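Local atomic coordinates of extracellular ligand-binding receptor (Rhodopseudomonas palustris, PDB entry 3SG0), a protein that binds benzoyl-formic acid and probably serves as the periplasmic solute-binding component of an uptake system for aromatic acids. Residues A[81-84]-A[85-89]; A[309-312]-A[313-317]; A[74-77]-A[78-81]. All coordinates share one frame; numbering follows the deposited sequence.

Contact 1 of 3, residues A[81-84]-A[85-89]; sequences ARKL and LSEEK
Ser-86 folds its hydroxyl back onto Arg-82, one turn earlier in helix 74-86, and OG donates a hydrogen bond to Arg-82 O at 2.8 Å. A chi1 of 79° puts OG between the serine's own backbone N and carbonyl carbon, within reach of that oxygen. Ser-86 N also bonds Arg-82 O, so two donors grip it, arriving from opposite faces of the carbonyl plane.

Beside this, the Lys-83 methylene CG, not its ammonium, meets the Glu-87 carboxylate. The lysine starts out with CG anti to the backbone N (chi1 -176°), which brings CG to 3.4 Å from Glu-87 OE1. The chain then bends at chi3, and in the conformer described here Lys-83 NZ lies 6.1 Å from Glu-87 OE1. Leu-85 curls over the preceding turn, its CG 3.1 Å from Ala-81 O and its CD1 4.4 Å from Ala-81 CB, before meeting Ile-108 of helix 99-111. Lys-83 O accepts Glu-87 N at 2.9 Å and, weakly, Glu-88 N; the helix has ended by Lys-89, which has positive phi.

The chemistry implies a helix end whose last turn gains a serine bond to its backbone, with apolar groups against the fold and opposite charges that may attract mildly without a salt bridge.

Contact 2 of 3, residues A[309-312]-A[313-317]; sequences VHLW and DSMTL
Ser-314 OG donates to His-310 O at 2.8 Å, lying nearly along the C=O axis with a C=O...OG angle of 166°. The hydroxyl stands anti to the serine's own carbonyl carbon (chi1 -66°), a position that turns it back along helix 306-328. The backbone bond from Ser-314 N to the same oxygen is weak at 3.3 Å, so the hydroxyl makes the shorter of the two links.

Asp-313 comes to the edge of the Trp-312 indole: OD1 lies in the ring plane, 3.9 Å from Trp-312 CD1, with ring and carboxylate planes 55° apart. Further along, Thr-316 N bonds Trp-312 O at 2.9 Å, while Thr-316 OG1 lies 4.1 Å from Trp-312 NE1. Leu-311 CD1 meets CG of the selenomethionine at Met-315 at 4.5 Å, an apolar pair on another side of the helix.

In the next shell, Asn-353 ND2 holds Asp-313 OD1 and Asn-354 ND2 holds OD2, fixing the rotation of a buried carboxylate. The His-310 side chain is about 4 Å from the bound benzoyl-formic acid, whose pocket it lines. Thr-316 belongs to a 3-hydroxypyruvate site seen in a crystal structure of this protein, though that ligand is not bound to this chain, together with Arg-290, which the indole touches.

The helix is enclosed on several sides: Trp-312 packs on Phe-291 and Ala-294 of helix 283-298, Asp-313 and Thr-316 touch Leu-352 of strand 350-352, and Leu-311 and Met-315 rest on Ile-94 of strand 92-94.

Contact 3 of 3, residues A[74-77]-A[78-81]; sequences PTKA and AQNA
Asn-80 and Lys-76 come together through two different first torsions. A chi1 of -71° sets Asn-80 CG anti to its own carbonyl carbon and so 3.2 Å from Lys-76 O, whereas Lys-76 CG, anti to the backbone N (chi1 -169°), passes 4.1 Å from Asn-80 OD1 as the side chains cross. The carbonyl is held by the backbone, Asn-80 N donating to Lys-76 O at 2.8 Å, and the asparagine amide spends its own donor on other partners: ND2 bonds both Thr-33 OG1 and Asp-69 O. With a leucine in its place, Thr-33 and the Asp-69 carbonyl would probably lose their common amide donor, and the tie between this buried helix face and its neighbours would go with it.

Gln-79, on the exposed side, also reaches back, but by packing alone across this contact. Its chain runs extended over the preceding turn, so that CG lies 3.3 Å from Thr-75 O and NE2 is 3.8 Å from the Thr-75 CG2 methyl. OE1 meanwhile faces carbon, 3.7 Å from Lys-76 CA. The backbone of both pairs is joined by regular alpha-helical bonds, in a run from Ala-78 N to Pro-74 O at 3.0 Å through Ala-81 N to Ala-77 O.

This is the first part of helix 74-86, and Asp-73 OD2, just before it, accepts Lys-76 N. Three alanines face helix 99-111: Ala-77 meets Val-101, Ala-78 meets Ile-108 and Ala-81 meets Leu-105. Asn-80, through Thr-33, reaches strand 28-34 of the six-stranded sheet.

Contacts 3 and 1 follow one another along helix 74-86, contact 1 running past its end: they share Ala-81 and their centres lie 11 Å apart. Contact 2 sits on the separate helix 306-328, with its centre 21 Å from each of the others and its nearest atoms about 11 Å from contact 1 and about 13 Å from contact 3. Strand 92-94 comes between contacts 1 and 2, touched by contact 1 at Leu-93 and by contact 2 at Ile-94. The ligand relates to the three unequally. Contact 2 reaches the benzoyl-formic acid through His-310, Pro-74 of contact 3 has its side chain about 10 Å from it, and contact 1 lies away from the known sites.

Contact 1 of 3, residues A[81-84]-A[85-89]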
loop_
_atom_site.group_PDB
_atom_site.type_symbol
_atom_site.label_atom_id
_atom_site.label_comp_id
_atom_site.label_asym_id
_atom_site.label_seq_id
_atom_site.Cartn_x
_atom_site.Cartn_y
_atom_site.Cartn_z
ATOM N N ALA A 81 15.915 1.487 -10.237
ATOM C CA ALA A 81 15.114 2.230 -11.202
ATOM C C ALA A 81 15.979 2.741 -12.345
ATOM O O ALA A 81 15.611 2.623 -13.506
ATOM C CB ALA A 81 14.411 3.387 -10.522
ATOM N N ARG A 82 17.132 3.315 -12.020
ATOM C CA ARG A 82 17.993 3.850 -13.066
ATOM C C ARG A 82 18.490 2.747 -13.991
ATOM O O ARG A 82 18.602 2.962 -15.198
ATOM C CB ARG A 82 19.141 4.677 -12.484
ATOM C CG ARG A 82 18.672 5.993 -11.889
ATOM C CD ARG A 82 19.835 6.903 -11.533
ATOM N NE ARG A 82 19.359 8.257 -11.258
ATOM C CZ ARG A 82 19.226 8.777 -10.044
ATOM N NH1 ARG A 82 19.548 8.063 -8.970
ATOM N NH2 ARG A 82 18.776 10.018 -9.908
ATOM N N LYS A 83 18.774 1.568 -13.447
ATOM C CA LYS A 83 19.185 0.435 -14.270
ATOM C C LYS A 83 18.052 0.002 -15.197
ATOM O O LYS A 83 18.254 -0.201 -16.395
ATOM C CB LYS A 83 19.617 -0.744 -13.395
ATOM C CG LYS A 83 20.149 -1.933 -14.181
ATOM C CD LYS A 83 20.174 -3.197 -13.336
ATOM C CE LYS A 83 20.983 -3.005 -12.064
ATOM N NZ LYS A 83 20.963 -4.225 -11.204
ATOM N N LEU A 84 16.857 -0.138 -14.637
ATOM C CA LEU A 84 15.698 -0.565 -15.414
ATOM C C LEU A 84 15.342 0.450 -16.505
ATOM O O LEU A 84 14.971 0.072 -17.625
ATOM C CB LEU A 84 14.505 -0.812 -14.488
ATOM C CG LEU A 84 14.685 -1.984 -13.515
ATOM C CD1 LEU A 84 13.651 -1.923 -12.398
ATOM C CD2 LEU A 84 14.581 -3.302 -14.263
ATOM N N LEU A 85 15.462 1.733 -16.186
ATOM C CA LEU A 85 15.101 2.788 -17.127
ATOM C C LEU A 85 16.186 2.985 -18.185
ATOM O O LEU A 85 15.897 3.040 -19.385
ATOM C CB LEU A 85 14.810 4.103 -16.381
ATOM C CG LEU A 85 13.622 4.103 -15.418
ATOM C CD1 LEU A 85 13.681 5.283 -14.454
ATOM C CD2 LEU A 85 12.296 4.089 -16.181
ATOM N N SER A 86 17.439 3.073 -17.753
ATOM C CA SER A 86 18.516 3.438 -18.669
ATOM C C SER A 86 19.078 2.245 -19.433
ATOM O O SER A 86 19.514 2.392 -20.578
ATOM C CB SER A 86 19.638 4.174 -17.926
ATOM O OG SER A 86 20.466 3.272 -17.216
ATOM N N GLU A 87 19.079 1.072 -18.812
ATOM C CA GLU A 87 19.637 -0.121 -19.437
ATOM C C GLU A 87 18.594 -0.979 -20.156
ATOM O O GLU A 87 18.768 -1.329 -21.323
ATOM C CB GLU A 87 20.426 -0.960 -18.424
ATOM C CG GLU A 87 21.648 -0.250 -17.850
ATOM C CD GLU A 87 22.415 -1.102 -16.852
ATOM O OE1 GLU A 87 22.220 -2.336 -16.839
ATOM O OE2 GLU A 87 23.214 -0.533 -16.075
ATOM N N GLU A 88 17.506 -1.306 -19.469
ATOM C CA GLU A 88 16.465 -2.138 -20.061
ATOM C C GLU A 88 15.436 -1.310 -20.832
ATOM O O GLU A 88 14.674 -1.847 -21.632
ATOM C CB GLU A 88 15.769 -2.985 -18.990
ATOM C CG GLU A 88 16.696 -3.937 -18.245
ATOM C CD GLU A 88 17.282 -5.019 -19.139
ATOM O OE1 GLU A 88 16.833 -5.158 -20.298
ATOM O OE2 GLU A 88 18.196 -5.734 -18.679
ATOM N N LYS A 89 15.423 -0.001 -20.596
ATOM C CA LYS A 89 14.480 0.900 -21.261
ATOM C C LYS A 89 13.035 0.434 -21.096
ATOM O O LYS A 89 12.253 0.382 -22.048
ATOM C CB LYS A 89 14.861 1.089 -22.729
ATOM C CG LYS A 89 16.230 1.746 -22.864
ATOM C CD LYS A 89 16.664 1.961 -24.301
ATOM C CE LYS A 89 18.039 2.619 -24.334
ATOM N NZ LYS A 89 18.577 2.760 -25.716
#

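Contact 2 of 3, residues A[309-312]-A[313-317]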
loop_
_atom_site.group_PDB
_atom_site.type_symbol
_atom_site.label_atom_id
_atom_site.label_comp_id
_atom_site.label_asym_id
_atom_site.label_seq_id
_atom_site.Cartn_x
_atom_site.Cartn_y
_atom_site.Cartn_z
ATOM N N VAL A 309 -1.274 -8.018 -4.144
ATOM C CA VAL A 309 -2.337 -7.437 -4.953
ATOM C C VAL A 309 -2.017 -6.003 -5.359
ATOM O O VAL A 309 -2.590 -5.493 -6.315
ATOM C CB VAL A 309 -3.732 -7.573 -4.283
ATOM C CG1 VAL A 309 -4.133 -6.297 -3.540
ATOM C CG2 VAL A 309 -4.775 -7.924 -5.335
ATOM N N HIS A 310 -1.092 -5.354 -4.664
ATOM C CA HIS A 310 -0.697 -4.005 -5.067
ATOM C C HIS A 310 0.071 -4.057 -6.378
ATOM O O HIS A 310 -0.025 -3.136 -7.195
ATOM C CB HIS A 310 0.055 -3.320 -3.925
ATOM C CG HIS A 310 -0.801 -3.222 -2.713
ATOM N ND1 HIS A 310 -0.355 -3.180 -1.406
ATOM C CD2 HIS A 310 -2.150 -3.215 -2.657
ATOM C CE1 HIS A 310 -1.407 -3.137 -0.599
ATOM N NE2 HIS A 310 -2.502 -3.149 -1.337
ATOM N N LEU A 311 0.802 -5.143 -6.606
ATOM C CA LEU A 311 1.423 -5.364 -7.909
ATOM C C LEU A 311 0.351 -5.756 -8.930
ATOM O O LEU A 311 0.284 -5.207 -10.032
ATOM C CB LEU A 311 2.512 -6.433 -7.813
ATOM C CG LEU A 311 3.170 -6.828 -9.136
ATOM C CD1 LEU A 311 3.684 -5.623 -9.909
ATOM C CD2 LEU A 311 4.286 -7.824 -8.871
ATOM N N TRP A 312 -0.508 -6.697 -8.551
ATOM C CA TRP A 312 -1.557 -7.171 -9.447
ATOM C C TRP A 312 -2.441 -6.025 -9.963
ATOM O O TRP A 312 -2.648 -5.887 -11.174
ATOM C CB TRP A 312 -2.408 -8.218 -8.732
ATOM C CG TRP A 312 -3.474 -8.824 -9.584
ATOM C CD1 TRP A 312 -4.770 -8.429 -9.669
ATOM C CD2 TRP A 312 -3.332 -9.934 -10.477
ATOM N NE1 TRP A 312 -5.452 -9.223 -10.558
ATOM C CE2 TRP A 312 -4.591 -10.161 -11.065
ATOM C CE3 TRP A 312 -2.265 -10.768 -10.824
ATOM C CZ2 TRP A 312 -4.813 -11.179 -11.993
ATOM C CZ3 TRP A 312 -2.490 -11.780 -11.744
ATOM C CH2 TRP A 312 -3.752 -11.975 -12.316
ATOM N N ASP A 313 -2.976 -5.220 -9.046
ATOM C CA ASP A 313 -3.867 -4.126 -9.425
ATOM C C ASP A 313 -3.120 -3.093 -10.282
ATOM O O ASP A 313 -3.702 -2.496 -11.188
ATOM C CB ASP A 313 -4.437 -3.411 -8.191
ATOM C CG ASP A 313 -5.610 -4.137 -7.520
ATOM O OD1 ASP A 313 -6.161 -5.130 -8.067
ATOM O OD2 ASP A 313 -5.987 -3.653 -6.418
ATOM N N SER A 314 -1.846 -2.842 -9.979
ATOM C CA SER A 314 -1.066 -1.935 -10.822
ATOM C C SER A 314 -1.034 -2.453 -12.254
ATOM O O SER A 314 -1.182 -1.687 -13.212
ATOM C CB SER A 314 0.366 -1.786 -10.302
ATOM O OG SER A 314 0.408 -1.137 -9.043
HETATM N N MSE A 315 -0.805 -3.755 -12.400
HETATM C CA MSE A 315 -0.795 -4.359 -13.727
HETATM C C MSE A 315 -2.165 -4.391 -14.380
HETATM O O MSE A 315 -2.247 -4.385 -15.605
HETATM C CB MSE A 315 -0.150 -5.745 -13.702
HETATM C CG MSE A 315 1.370 -5.664 -13.718
HETATM SE SE MSE A 315 2.137 -4.670 -15.254
HETATM C CE MSE A 315 1.309 -5.621 -16.725
ATOM N N THR A 316 -3.245 -4.410 -13.602
ATOM C CA THR A 316 -4.573 -4.286 -14.206
ATOM C C THR A 316 -4.674 -2.958 -14.954
ATOM O O THR A 316 -5.121 -2.903 -16.106
ATOM C CB THR A 316 -5.680 -4.390 -13.154
ATOM O OG1 THR A 316 -5.622 -5.691 -12.556
ATOM C CG2 THR A 316 -7.054 -4.163 -13.779
ATOM N N LEU A 317 -4.241 -1.880 -14.308
ATOM C CA LEU A 317 -4.265 -0.576 -14.957
ATOM C C LEU A 317 -3.373 -0.541 -16.192
ATOM O O LEU A 317 -3.760 -0.008 -17.235
ATOM C CB LEU A 317 -3.833 0.523 -13.988
ATOM C CG LEU A 317 -4.817 0.842 -12.866
ATOM C CD1 LEU A 317 -4.179 1.775 -11.859
ATOM C CD2 LEU A 317 -6.089 1.459 -13.416
#

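Contact 3 of 3, residues A[74-77]-A[78-81]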
loop_
_atom_site.group_PDB
_atom_site.type_symbol
_atom_site.label_atom_id
_atom_site.label_comp_id
_atom_site.label_asym_id
_atom_site.label_seq_id
_atom_site.Cartn_x
_atom_site.Cartn_y
_atom_site.Cartn_z
ATOM N N PRO A 74 16.055 3.190 0.106
ATOM C CA PRO A 74 15.802 4.159 -0.971
ATOM C C PRO A 74 16.949 4.281 -1.972
ATOM O O PRO A 74 16.703 4.445 -3.165
ATOM C CB PRO A 74 15.591 5.481 -0.220
ATOM C CG PRO A 74 15.148 5.066 1.162
ATOM C CD PRO A 74 15.897 3.788 1.444
ATOM N N THR A 75 18.189 4.186 -1.512
ATOM C CA THR A 75 19.327 4.306 -2.418
ATOM C C THR A 75 19.345 3.148 -3.417
ATOM O O THR A 75 19.566 3.336 -4.617
ATOM C CB THR A 75 20.652 4.367 -1.636
ATOM O OG1 THR A 75 20.659 5.541 -0.815
ATOM C CG2 THR A 75 21.834 4.417 -2.581
ATOM N N LYS A 76 19.106 1.941 -2.921
ATOM C CA LYS A 76 19.082 0.784 -3.794
ATOM C C LYS A 76 17.904 0.825 -4.764
ATOM O O LYS A 76 18.033 0.414 -5.909
ATOM C CB LYS A 76 19.068 -0.518 -2.996
ATOM C CG LYS A 76 19.315 -1.746 -3.860
ATOM C CD LYS A 76 19.606 -2.999 -3.039
ATOM C CE LYS A 76 19.958 -4.185 -3.934
ATOM N NZ LYS A 76 21.250 -3.996 -4.663
ATOM N N ALA A 77 16.753 1.300 -4.306
ATOM C CA ALA A 77 15.606 1.418 -5.198
ATOM C C ALA A 77 15.913 2.386 -6.337
ATOM O O ALA A 77 15.552 2.132 -7.480
ATOM C CB ALA A 77 14.365 1.864 -4.436
ATOM N N ALA A 78 16.564 3.501 -6.022
ATOM C CA ALA A 78 16.927 4.466 -7.054
ATOM C C ALA A 78 17.909 3.857 -8.052
ATOM O O ALA A 78 17.786 4.065 -9.261
ATOM C CB ALA A 78 17.490 5.745 -6.425
ATOM N N GLN A 79 18.876 3.095 -7.547
ATOM C CA GLN A 79 19.793 2.372 -8.422
ATOM C C GLN A 79 19.058 1.374 -9.315
ATOM O O GLN A 79 19.310 1.295 -10.514
ATOM C CB GLN A 79 20.866 1.659 -7.601
ATOM C CG GLN A 79 21.810 2.614 -6.893
ATOM C CD GLN A 79 22.683 1.937 -5.850
ATOM O OE1 GLN A 79 22.430 0.803 -5.447
ATOM N NE2 GLN A 79 23.716 2.641 -5.402
ATOM N N ASN A 80 18.149 0.609 -8.720
ATOM C CA ASN A 80 17.333 -0.325 -9.484
ATOM C C ASN A 80 16.563 0.384 -10.589
ATOM O O ASN A 80 16.543 -0.059 -11.732
ATOM C CB ASN A 80 16.336 -1.065 -8.583
ATOM C CG ASN A 80 16.997 -2.076 -7.660
ATOM O OD1 ASN A 80 18.179 -2.393 -7.797
ATOM N ND2 ASN A 80 16.223 -2.612 -6.731
ATOM N N ALA A 81 15.915 1.487 -10.237
ATOM C CA ALA A 81 15.114 2.230 -11.202
ATOM C C ALA A 81 15.979 2.741 -12.345
ATOM O O ALA A 81 15.611 2.623 -13.506
ATOM C CB ALA A 81 14.411 3.387 -10.522
#